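Local coordinates for protein probable acetyltransferase (Thermus thermophilus, PDB 3EXN) that binds acetyl coenzyme A and probably transfers its acyl group to an acceptor, as a member of the GCN5-related N-acetyltransferase family, at residues E47-V50 and R51-T55; L67-Q71 and E72-Y76. All coordinates share one frame; numbering follows the deposited sequence.

Contact 1. Residues E47-V50 and R51-T55; sequences EDVV and RDLQT
Arg-51 reaches back over the preceding helical turn toward Asp-48 and Glu-47, and its side chain can be followed atom by atom. Arg-51 CB lies 3.6 Å from Glu-47 O, the same carbonyl that accepts the backbone bond from Arg-51 N at 3.1 Å. CG stands opposite the backbone N (chi1 -180°), and CD prolongs the line away from the helix. The bend comes at chi3 (-55°), which folds the chain back toward the N-terminal end of the helix and brings CZ above Glu-47 O. That oxygen therefore sits over one guanidinium face, offset toward the rim. At the tip, NH1 meets Asp-48 OD1 at the edge of the guanidinium, near its plane. The two flat groups are turned 66° apart and Asp-48 OD1 to Arg-51 NH1 measures 3.6 Å, so this is a long, single-contact salt bridge and not a coplanar two-pronged one.

The remaining pairs are one turn apart. The side chains of Val-49 and Leu-53 lie side by side and point the same way, with Val-49 CG1 4.0 Å from Leu-53 CD1; outside the segment Val-49 packs on Leu-25 and Phe-29 of helix 22-30, and Leu-53 on Ala-22. Val-50 CG1 is crossed by the amide end of Gln-54, whose NE2 lies 3.5 Å away. At the end of the segment Arg-51 O takes two donors, Thr-55 N and, at 3.2 Å, Thr-55 OG1, which arrive from opposite faces of the carbonyl plane.

Four successive i to i+4 backbone bonds, from Glu-47 to Arg-51 through Val-50 to Gln-54, define a regular alpha helix. With its charged i to i+3 pair on one side and Val-49 and Leu-53 on another, it is an amphipathic surface helix.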
loop_
_atom_site.group_PDB
_atom_site.type_symbol
_atom_site.label_atom_id
_atom_site.label_comp_id
_atom_site.label_asym_id
_atom_site.label_seq_id
_atom_site.Cartn_x
_atom_site.Cartn_y
_atom_site.Cartn_z
ATOM N N GLU A 47 2.006 -8.890 -17.446
ATOM C CA GLU A 47 2.860 -7.952 -18.184
ATOM C C GLU A 47 2.813 -6.557 -17.581
ATOM O O GLU A 47 3.863 -5.937 -17.423
ATOM C CB GLU A 47 2.451 -7.906 -19.655
ATOM C CG GLU A 47 2.438 -9.285 -20.325
ATOM C CD GLU A 47 1.057 -10.006 -20.326
ATOM O OE1 GLU A 47 0.660 -10.574 -19.267
ATOM O OE2 GLU A 47 0.382 -10.047 -21.417
ATOM N N ASP A 48 1.602 -6.100 -17.213
ATOM C CA ASP A 48 1.413 -4.836 -16.466
ATOM C C ASP A 48 2.235 -4.826 -15.145
ATOM O O ASP A 48 2.883 -3.830 -14.800
ATOM C CB ASP A 48 -0.081 -4.635 -16.023
ATOM C CG ASP A 48 -1.099 -4.347 -17.178
ATOM O OD1 ASP A 48 -0.750 -3.893 -18.290
ATOM O OD2 ASP A 48 -2.333 -4.530 -16.900
ATOM N N VAL A 49 2.157 -5.913 -14.377
ATOM C CA VAL A 49 2.837 -5.967 -13.019
ATOM C C VAL A 49 4.372 -5.893 -13.207
ATOM O O VAL A 49 5.108 -5.121 -12.527
ATOM C CB VAL A 49 2.437 -7.220 -12.269
ATOM C CG1 VAL A 49 3.305 -7.353 -11.000
ATOM C CG2 VAL A 49 0.900 -7.170 -11.893
ATOM N N VAL A 50 4.862 -6.628 -14.207
ATOM C CA VAL A 50 6.293 -6.561 -14.534
ATOM C C VAL A 50 6.706 -5.134 -14.859
ATOM O O VAL A 50 7.670 -4.631 -14.283
ATOM C CB VAL A 50 6.650 -7.516 -15.685
ATOM C CG1 VAL A 50 8.101 -7.232 -16.225
ATOM C CG2 VAL A 50 6.447 -8.982 -15.203
ATOM N N ARG A 51 5.976 -4.483 -15.765
ATOM C CA ARG A 51 6.294 -3.116 -16.148
ATOM C C ARG A 51 6.318 -2.180 -14.914
ATOM O O ARG A 51 7.231 -1.377 -14.741
ATOM C CB ARG A 51 5.298 -2.658 -17.202
ATOM C CG ARG A 51 5.471 -1.284 -17.712
ATOM C CD ARG A 51 4.489 -1.046 -18.837
ATOM N NE ARG A 51 4.618 -2.068 -19.888
ATOM C CZ ARG A 51 3.689 -2.964 -20.258
ATOM N NH1 ARG A 51 2.480 -3.010 -19.688
ATOM N NH2 ARG A 51 3.977 -3.826 -21.237
ATOM N N ASP A 52 5.321 -2.298 -14.055
ATOM C CA ASP A 52 5.229 -1.466 -12.875
ATOM C C ASP A 52 6.396 -1.708 -11.900
ATOM O O ASP A 52 6.904 -0.784 -11.321
ATOM C CB ASP A 52 3.859 -1.676 -12.229
ATOM C CG ASP A 52 2.725 -0.981 -13.010
ATOM O OD1 ASP A 52 3.004 -0.120 -13.893
ATOM O OD2 ASP A 52 1.549 -1.280 -12.747
ATOM N N LEU A 53 6.804 -2.961 -11.719
ATOM C CA LEU A 53 7.970 -3.267 -10.896
ATOM C C LEU A 53 9.289 -2.759 -11.478
ATOM O O LEU A 53 10.161 -2.311 -10.740
ATOM C CB LEU A 53 8.032 -4.761 -10.572
ATOM C CG LEU A 53 6.919 -5.288 -9.664
ATOM C CD1 LEU A 53 6.992 -6.779 -9.573
ATOM C CD2 LEU A 53 6.930 -4.605 -8.239
ATOM N N GLN A 54 9.408 -2.741 -12.797
ATOM C CA GLN A 54 10.631 -2.214 -13.452
ATOM C C GLN A 54 10.768 -0.713 -13.221
ATOM O O GLN A 54 11.879 -0.188 -12.974
ATOM C CB GLN A 54 10.596 -2.538 -14.938
ATOM C CG GLN A 54 10.713 -4.010 -15.217
ATOM C CD GLN A 54 10.501 -4.391 -16.680
ATOM O OE1 GLN A 54 9.821 -3.697 -17.452
ATOM N NE2 GLN A 54 11.074 -5.507 -17.057
ATOM N N THR A 55 9.628 -0.046 -13.282
ATOM C CA THR A 55 9.539 1.372 -13.025
ATOM C C THR A 55 9.953 1.698 -11.591
ATOM O O THR A 55 10.711 2.633 -11.375
ATOM C CB THR A 55 8.119 1.952 -13.345
ATOM O OG1 THR A 55 7.814 1.764 -14.741
ATOM C CG2 THR A 55 8.108 3.408 -13.036
#

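Contact 2. Residues L67-Q71 and E72-Y76; sequences LFLGQ and EPVGY
With chi1 at -82°, the ring of Phe-68 is set opposite its own carbonyl carbon, and chi2 near -83° turns it so that CD1 and CE1 reach the neighbouring strand. Phe-68 CE1 then lies 3.9 Å from Pro-73 CB, the two side chains meeting at a slant, while Phe-68 CD1 comes 3.5 Å from Glu-72 O. An alanine in place of Phe-68 would remove the ring and is likely to leave Pro-73 CB without its cross-strand apolar partner. Around this non-hydrogen-bonded pair, helix 22-30 adds Leu-24 against Phe-68 and Val-28 against Pro-73.

Leu-69 and Val-74 meet nearly at right angles, Leu-69 CG lying 4.1 Å from Val-74 CG2. That methyl stands between the backbone N and carbonyl carbon of its own residue, which points it back at the first strand.

The backbone evidence is equally definite. Leu-69 N gives to Glu-72 O at 2.9 Å, and Glu-72 N returns to Leu-69 O, closing a two-residue type II' turn; Gly-70 sits at its first corner with positive phi (62°). Farther along, Leu-67 O receives Val-74 N at 2.7 Å, almost linearly, and a weak, bent bond from Gly-75 N. Both residues thus face Leu-67, a classic beta bulge. Leu-67 N completes the grip by giving to Gly-75 O at 2.9 Å. Gly-75 has no side chain, and a CB there would come tightly against Leu-67 CD1.

Beyond the hairpin, Leu-67 packs on Leu-94 and Ile-96, which bind acetyl-CoA, and Glu-72 OE2 forms salt bridges with Arg-97 and Arg-27. Main-chain hydrogen bonding therefore fixes the register of the hairpin, while across the strands its side chains contribute apolar contacts.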
loop_
_atom_site.group_PDB
_atom_site.type_symbol
_atom_site.label_atom_id
_atom_site.label_comp_id
_atom_site.label_asym_id
_atom_site.label_seq_id
_atom_site.Cartn_x
_atom_site.Cartn_y
_atom_site.Cartn_z
ATOM N N LEU A 67 3.953 -8.292 1.530
ATOM C CA LEU A 67 3.616 -8.558 2.948
ATOM C C LEU A 67 3.435 -10.033 3.142
ATOM O O LEU A 67 2.651 -10.665 2.431
ATOM C CB LEU A 67 2.391 -7.735 3.381
ATOM C CG LEU A 67 2.426 -6.237 3.090
ATOM C CD1 LEU A 67 1.129 -5.557 3.561
ATOM C CD2 LEU A 67 3.624 -5.558 3.718
ATOM N N PHE A 68 4.247 -10.609 4.039
ATOM C CA PHE A 68 4.310 -12.059 4.184
ATOM C C PHE A 68 3.872 -12.489 5.562
ATOM O O PHE A 68 4.267 -11.910 6.558
ATOM C CB PHE A 68 5.724 -12.613 3.917
ATOM C CG PHE A 68 6.049 -12.810 2.437
ATOM C CD1 PHE A 68 5.657 -13.961 1.746
ATOM C CD2 PHE A 68 6.792 -11.850 1.758
ATOM C CE1 PHE A 68 5.974 -14.143 0.386
ATOM C CE2 PHE A 68 7.161 -12.030 0.376
ATOM C CZ PHE A 68 6.731 -13.152 -0.310
ATOM N N LEU A 69 3.102 -13.556 5.599
ATOM C CA LEU A 69 2.950 -14.337 6.861
ATOM C C LEU A 69 3.649 -15.666 6.604
ATOM O O LEU A 69 3.114 -16.544 5.909
ATOM C CB LEU A 69 1.484 -14.530 7.229
ATOM C CG LEU A 69 0.730 -13.330 7.821
ATOM C CD1 LEU A 69 -0.734 -13.666 8.015
ATOM C CD2 LEU A 69 1.352 -12.797 9.119
ATOM N N GLY A 70 4.849 -15.812 7.156
ATOM C CA GLY A 70 5.707 -16.959 6.830
ATOM C C GLY A 70 6.033 -16.902 5.345
ATOM O O GLY A 70 6.554 -15.896 4.888
ATOM N N GLN A 71 5.687 -17.962 4.607
ATOM C CA GLN A 71 5.897 -18.040 3.148
ATOM C C GLN A 71 4.745 -17.541 2.289
ATOM O O GLN A 71 4.830 -17.561 1.052
ATOM C CB GLN A 71 6.164 -19.497 2.731
ATOM C CG GLN A 71 7.455 -20.017 3.254
ATOM C CD GLN A 71 8.619 -19.191 2.766
ATOM O OE1 GLN A 71 9.087 -18.290 3.474
ATOM N NE2 GLN A 71 9.085 -19.467 1.539
ATOM N N GLU A 72 3.661 -17.112 2.922
ATOM C CA GLU A 72 2.467 -16.769 2.176
ATOM C C GLU A 72 2.392 -15.275 1.948
ATOM O O GLU A 72 2.397 -14.518 2.915
ATOM C CB GLU A 72 1.230 -17.255 2.929
ATOM C CG GLU A 72 -0.059 -17.233 2.074
ATOM C CD GLU A 72 -0.067 -18.251 0.916
ATOM O OE1 GLU A 72 0.726 -19.225 0.925
ATOM O OE2 GLU A 72 -0.886 -18.068 -0.017
ATOM N N PRO A 73 2.335 -14.838 0.665
ATOM C CA PRO A 73 2.162 -13.411 0.377
ATOM C C PRO A 73 0.723 -13.009 0.605
ATOM O O PRO A 73 -0.183 -13.570 -0.057
ATOM C CB PRO A 73 2.522 -13.299 -1.097
ATOM C CG PRO A 73 2.305 -14.629 -1.657
ATOM C CD PRO A 73 2.348 -15.655 -0.565
ATOM N N VAL A 74 0.507 -12.039 1.497
ATOM C CA VAL A 74 -0.824 -11.675 1.947
ATOM C C VAL A 74 -1.130 -10.187 1.772
ATOM O O VAL A 74 -2.174 -9.711 2.195
ATOM C CB VAL A 74 -1.086 -12.053 3.463
ATOM C CG1 VAL A 74 -0.919 -13.544 3.683
ATOM C CG2 VAL A 74 -0.171 -11.254 4.399
ATOM N N GLY A 75 -0.263 -9.474 1.081
ATOM C CA GLY A 75 -0.564 -8.067 0.778
ATOM C C GLY A 75 0.601 -7.373 0.130
ATOM O O GLY A 75 1.624 -8.003 -0.205
ATOM N N TYR A 76 0.455 -6.056 -0.002
ATOM C CA TYR A 76 1.392 -5.218 -0.747
ATOM C C TYR A 76 1.313 -3.808 -0.178
ATOM O O TYR A 76 0.223 -3.340 0.125
ATOM C CB TYR A 76 1.031 -5.208 -2.222
ATOM C CG TYR A 76 1.941 -4.375 -3.073
ATOM C CD1 TYR A 76 3.278 -4.725 -3.245
ATOM C CD2 TYR A 76 1.457 -3.239 -3.749
ATOM C CE1 TYR A 76 4.142 -3.960 -4.055
ATOM C CE2 TYR A 76 2.304 -2.480 -4.550
ATOM C CZ TYR A 76 3.661 -2.840 -4.692
ATOM O OH TYR A 76 4.491 -2.063 -5.496
#

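Contact 1 lies within helix 46-57 and contact 2 within the hairpin of strands 62-69 and 72-81, the next elements in the chain; their centres are 19 Å apart, and their nearest atoms come within about 4 Å without touching. Contact 1 is largely at the surface, with just Val-49 and Leu-53 buried, whereas six of the ten residues in contact 2 are buried in or beside the central sheet. Helix 22-30 is their common neighbour, packing against both. The chemistry follows this placement: a long charged pair accompanies regular helical bonding in contact 1, while turn, bulge and apolar packing shape contact 2, nearer the acetyl-CoA-binding strand 89-96.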